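Long-range contact in telomerase reverse transcriptase (Candida albicans SC5314, PDB 6ZDQ), which probably extends chromosome ends by reverse-transcribing a template within its own RNA component, adding short telomeric DNA repeats: residues 284-294 with 369-379. Numbering follows the deposited sequence.
Sequences QILRLKLSKLR and VRYYAQLDASH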
loop_
_atom_site.group_PDB
_atom_site.type_symbol
_atom_site.label_atom_id
_atom_site.label_comp_id
_atom_site.label_asym_id
_atom_site.label_seq_id
_atom_site.Cartn_x
_atom_site.Cartn_y
_atom_site.Cartn_z
ATOM N N GLN A 284 -9.559 -0.604 -18.626
ATOM C CA GLN A 284 -9.935 -1.961 -19.012
ATOM C C GLN A 284 -9.617 -2.222 -20.479
ATOM O O GLN A 284 -9.026 -3.252 -20.825
ATOM C CB GLN A 284 -11.419 -2.195 -18.733
ATOM C CG GLN A 284 -11.756 -2.415 -17.268
ATOM C CD GLN A 284 -11.239 -3.741 -16.745
ATOM O OE1 GLN A 284 -11.844 -4.789 -16.973
ATOM N NE2 GLN A 284 -10.115 -3.701 -16.038
ATOM N N ILE A 285 -10.009 -1.298 -21.359
ATOM C CA ILE A 285 -9.769 -1.475 -22.789
ATOM C C ILE A 285 -8.275 -1.512 -23.083
ATOM O O ILE A 285 -7.796 -2.364 -23.843
ATOM C CB ILE A 285 -10.481 -0.367 -23.588
ATOM C CG1 ILE A 285 -11.992 -0.444 -23.365
ATOM C CG2 ILE A 285 -10.150 -0.474 -25.069
ATOM C CD1 ILE A 285 -12.766 0.686 -24.001
ATOM N N LEU A 286 -7.512 -0.591 -22.486
ATOM C CA LEU A 286 -6.069 -0.582 -22.698
ATOM C C LEU A 286 -5.422 -1.840 -22.131
ATOM O O LEU A 286 -4.504 -2.401 -22.741
ATOM C CB LEU A 286 -5.454 0.672 -22.079
ATOM C CG LEU A 286 -5.869 1.999 -22.719
ATOM C CD1 LEU A 286 -5.117 3.164 -22.094
ATOM C CD2 LEU A 286 -5.647 1.958 -24.223
ATOM N N ARG A 287 -5.885 -2.298 -20.966
ATOM C CA ARG A 287 -5.413 -3.572 -20.436
ATOM C C ARG A 287 -5.828 -4.734 -21.327
ATOM O O ARG A 287 -5.110 -5.737 -21.412
ATOM C CB ARG A 287 -5.936 -3.779 -19.014
ATOM C CG ARG A 287 -4.890 -3.592 -17.927
ATOM C CD ARG A 287 -5.533 -3.480 -16.553
ATOM N NE ARG A 287 -6.084 -2.148 -16.317
ATOM C CZ ARG A 287 -5.404 -1.147 -15.764
ATOM N NH1 ARG A 287 -4.145 -1.327 -15.386
ATOM N NH2 ARG A 287 -5.980 0.034 -15.585
ATOM N N LEU A 288 -6.977 -4.619 -21.998
ATOM C CA LEU A 288 -7.429 -5.691 -22.877
ATOM C C LEU A 288 -6.625 -5.723 -24.172
ATOM O O LEU A 288 -6.301 -6.803 -24.681
ATOM C CB LEU A 288 -8.919 -5.534 -23.174
ATOM C CG LEU A 288 -9.575 -6.720 -23.878
ATOM C CD1 LEU A 288 -9.472 -7.964 -23.008
ATOM C CD2 LEU A 288 -11.023 -6.407 -24.213
ATOM N N LYS A 289 -6.297 -4.551 -24.723
ATOM C CA LYS A 289 -5.498 -4.507 -25.944
ATOM C C LYS A 289 -4.104 -5.077 -25.710
ATOM O O LYS A 289 -3.570 -5.799 -26.559
ATOM C CB LYS A 289 -5.413 -3.074 -26.468
ATOM C CG LYS A 289 -6.674 -2.592 -27.164
ATOM C CD LYS A 289 -6.953 -3.413 -28.412
ATOM C CE LYS A 289 -8.197 -2.922 -29.133
ATOM N NZ LYS A 289 -8.490 -3.732 -30.347
ATOM N N LEU A 290 -3.498 -4.758 -24.564
ATOM C CA LEU A 290 -2.208 -5.346 -24.222
ATOM C C LEU A 290 -2.321 -6.851 -24.023
ATOM O O LEU A 290 -1.363 -7.587 -24.290
ATOM C CB LEU A 290 -1.646 -4.678 -22.963
ATOM C CG LEU A 290 -0.181 -4.942 -22.600
ATOM C CD1 LEU A 290 0.753 -4.342 -23.639
ATOM C CD2 LEU A 290 0.139 -4.403 -21.213
ATOM N N SER A 291 -3.480 -7.324 -23.557
ATOM C CA SER A 291 -3.689 -8.759 -23.384
ATOM C C SER A 291 -3.588 -9.499 -24.710
ATOM O O SER A 291 -2.986 -10.576 -24.783
ATOM C CB SER A 291 -5.048 -9.012 -22.732
ATOM O OG SER A 291 -5.304 -10.400 -22.618
ATOM N N LYS A 292 -4.177 -8.939 -25.771
ATOM C CA LYS A 292 -4.114 -9.586 -27.077
ATOM C C LYS A 292 -2.677 -9.693 -27.571
ATOM O O LYS A 292 -2.278 -10.723 -28.125
ATOM C CB LYS A 292 -4.973 -8.822 -28.085
ATOM C CG LYS A 292 -6.465 -9.100 -27.981
ATOM C CD LYS A 292 -6.757 -10.584 -28.147
ATOM C CE LYS A 292 -8.219 -10.835 -28.481
ATOM N NZ LYS A 292 -8.583 -10.297 -29.823
ATOM N N LEU A 293 -1.882 -8.640 -27.372
ATOM C CA LEU A 293 -0.481 -8.693 -27.772
ATOM C C LEU A 293 0.298 -9.707 -26.945
ATOM O O LEU A 293 1.240 -10.326 -27.454
ATOM C CB LEU A 293 0.149 -7.305 -27.658
ATOM C CG LEU A 293 -0.519 -6.224 -28.510
ATOM C CD1 LEU A 293 0.114 -4.871 -28.255
ATOM C CD2 LEU A 293 -0.447 -6.578 -29.985
ATOM N N ARG A 294 -0.072 -9.888 -25.674
ATOM C CA ARG A 294 0.530 -10.952 -24.875
ATOM C C ARG A 294 0.183 -12.324 -25.438
ATOM O O ARG A 294 1.045 -13.208 -25.518
ATOM C CB ARG A 294 0.072 -10.839 -23.421
ATOM C CG ARG A 294 1.123 -10.300 -22.465
ATOM C CD ARG A 294 0.604 -10.304 -21.035
ATOM N NE ARG A 294 1.590 -9.801 -20.080
ATOM C CZ ARG A 294 1.747 -8.517 -19.774
ATOM N NH1 ARG A 294 0.986 -7.599 -20.352
ATOM N NH2 ARG A 294 2.665 -8.149 -18.891
ATOM N N VAL A 369 -17.875 -1.880 -22.501
ATOM C CA VAL A 369 -17.257 -2.276 -21.242
ATOM C C VAL A 369 -18.327 -2.302 -20.159
ATOM O O VAL A 369 -19.232 -1.461 -20.141
ATOM C CB VAL A 369 -16.101 -1.325 -20.863
ATOM C CG1 VAL A 369 -16.581 0.114 -20.870
ATOM C CG2 VAL A 369 -15.498 -1.696 -19.510
ATOM N N ARG A 370 -18.228 -3.284 -19.262
ATOM C CA ARG A 370 -19.143 -3.413 -18.129
ATOM C C ARG A 370 -18.346 -4.092 -17.018
ATOM O O ARG A 370 -18.162 -5.312 -17.039
ATOM C CB ARG A 370 -20.383 -4.210 -18.509
ATOM C CG ARG A 370 -21.341 -4.490 -17.366
ATOM C CD ARG A 370 -22.355 -5.540 -17.782
ATOM N NE ARG A 370 -21.693 -6.750 -18.267
ATOM C CZ ARG A 370 -22.322 -7.782 -18.819
ATOM N NH1 ARG A 370 -23.640 -7.760 -18.968
ATOM N NH2 ARG A 370 -21.630 -8.837 -19.228
ATOM N N TYR A 371 -17.874 -3.295 -16.063
ATOM C CA TYR A 371 -16.878 -3.778 -15.118
ATOM C C TYR A 371 -17.481 -4.745 -14.108
ATOM O O TYR A 371 -18.597 -4.552 -13.618
ATOM C CB TYR A 371 -16.225 -2.606 -14.386
ATOM C CG TYR A 371 -15.171 -3.039 -13.392
ATOM C CD1 TYR A 371 -13.885 -3.351 -13.811
ATOM C CD2 TYR A 371 -15.465 -3.147 -12.037
ATOM C CE1 TYR A 371 -12.919 -3.752 -12.909
ATOM C CE2 TYR A 371 -14.504 -3.550 -11.129
ATOM C CZ TYR A 371 -13.234 -3.851 -11.571
ATOM O OH TYR A 371 -12.273 -4.252 -10.671
ATOM N N TYR A 372 -16.717 -5.790 -13.794
ATOM C CA TYR A 372 -17.019 -6.715 -12.711
ATOM C C TYR A 372 -15.702 -7.145 -12.089
ATOM O O TYR A 372 -14.772 -7.523 -12.808
ATOM C CB TYR A 372 -17.806 -7.936 -13.207
ATOM C CG TYR A 372 -19.270 -7.654 -13.458
ATOM C CD1 TYR A 372 -20.182 -7.634 -12.412
ATOM C CD2 TYR A 372 -19.740 -7.411 -14.741
ATOM C CE1 TYR A 372 -21.520 -7.375 -12.635
ATOM C CE2 TYR A 372 -21.076 -7.153 -14.974
ATOM C CZ TYR A 372 -21.961 -7.135 -13.918
ATOM O OH TYR A 372 -23.293 -6.879 -14.149
ATOM N N ALA A 373 -15.624 -7.082 -10.757
ATOM C CA ALA A 373 -14.373 -7.345 -10.051
ATOM C C ALA A 373 -13.824 -8.744 -10.298
ATOM O O ALA A 373 -12.671 -9.010 -9.937
ATOM C CB ALA A 373 -14.569 -7.126 -8.551
ATOM N N GLN A 374 -14.606 -9.638 -10.906
ATOM C CA GLN A 374 -14.140 -10.991 -11.171
ATOM C C GLN A 374 -13.178 -11.060 -12.350
ATOM O O GLN A 374 -12.406 -12.020 -12.443
ATOM C CB GLN A 374 -15.331 -11.922 -11.420
ATOM C CG GLN A 374 -16.175 -12.227 -10.184
ATOM C CD GLN A 374 -16.996 -11.040 -9.707
ATOM O OE1 GLN A 374 -17.109 -10.026 -10.398
ATOM N NE2 GLN A 374 -17.575 -11.162 -8.518
ATOM N N LEU A 375 -13.199 -10.064 -13.244
ATOM C CA LEU A 375 -12.278 -10.035 -14.379
ATOM C C LEU A 375 -11.942 -8.580 -14.694
ATOM O O LEU A 375 -12.666 -7.923 -15.446
ATOM C CB LEU A 375 -12.883 -10.726 -15.593
ATOM C CG LEU A 375 -13.122 -12.230 -15.545
ATOM C CD1 LEU A 375 -14.020 -12.604 -16.695
ATOM C CD2 LEU A 375 -11.801 -12.979 -15.616
ATOM N N ASP A 376 -10.838 -8.096 -14.131
ATOM C CA ASP A 376 -10.219 -6.855 -14.576
ATOM C C ASP A 376 -8.823 -7.086 -15.129
ATOM O O ASP A 376 -8.515 -6.639 -16.241
ATOM C CB ASP A 376 -10.181 -5.831 -13.427
ATOM C CG ASP A 376 -9.517 -6.374 -12.175
ATOM O OD1 ASP A 376 -9.161 -7.572 -12.153
ATOM O OD2 ASP A 376 -9.345 -5.597 -11.213
ATOM N N ALA A 377 -7.972 -7.788 -14.386
ATOM C CA ALA A 377 -6.606 -8.099 -14.794
ATOM C C ALA A 377 -6.443 -9.615 -14.765
ATOM O O ALA A 377 -6.039 -10.192 -13.752
ATOM C CB ALA A 377 -5.590 -7.404 -13.887
ATOM N N SER A 378 -6.768 -10.259 -15.885
ATOM C CA SER A 378 -6.524 -11.686 -16.086
ATOM C C SER A 378 -5.878 -11.814 -17.462
ATOM O O SER A 378 -6.569 -12.033 -18.462
ATOM C CB SER A 378 -7.815 -12.496 -15.976
ATOM O OG SER A 378 -8.420 -12.329 -14.705
ATOM N N HIS A 379 -4.553 -11.701 -17.498
ATOM C CA HIS A 379 -3.791 -11.719 -18.744
ATOM C C HIS A 379 -2.292 -11.687 -18.454
ATOM O O HIS A 379 -1.854 -11.113 -17.455
ATOM C CB HIS A 379 -4.175 -10.537 -19.640
ATOM C CG HIS A 379 -3.494 -9.252 -19.281
ATOM N ND1 HIS A 379 -2.413 -8.764 -19.983
ATOM C CD2 HIS A 379 -3.743 -8.352 -18.300
ATOM C CE1 HIS A 379 -2.025 -7.618 -19.449
ATOM N NE2 HIS A 379 -2.815 -7.347 -18.426
#
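Q284 of a long helix and H379 of the irregular loop running along it carry most of this contact, about two turns of helix apart. The polar link is slight. The Q284 amide reaches D376 through NE2, which gives a weak hydrogen bond to the backbone O of D376 at 3.4 Å, with an N-H...O angle of 144°. Bending at chi2 (-70°) turns the Q284 chain so that its amide lies between D376 and the ring of Y371. Within the loop, Y371 OH makes a weak hydrogen bond to D376 OD2, joining the two residues that border this amide.

Van der Waals packing does the rest. Q284 CD sits at the edge of the Y371 ring, 4.0 Å from CD1, with the amide and ring planes nearly perpendicular (85°). Nearer the helix backbone, Q284 CB meets V369 CG2 at 4.2 Å. At the far end the H379 side chain drops onto the helix: its CB lies over S291, and chi1 of 82° puts CG between its own backbone N and carbonyl carbon, carrying the ring across the helix surface. The carbonyl O of R287 lies opposite the centre of one H379 ring face, 4.0 Å from its plane, while L290 CD2 and R294 NH1 come up to the ring edge. The R294 guanidinium is set almost at right angles to the imidazole, and its NH2 makes a weak hydrogen bond to S303 O.

Helix 263-296 also packs on helix 421-434 through I285 and L286, and on helix 460-477 through L286, R287 and L290. V369 is backbone-bonded to I417, and residues 380-392 are not modelled. This is peripheral loop-on-helix packing, joining a surface loop of the reverse transcriptase region to helix 263-296, its nearest atom about 12 Å from the bound nucleic acid.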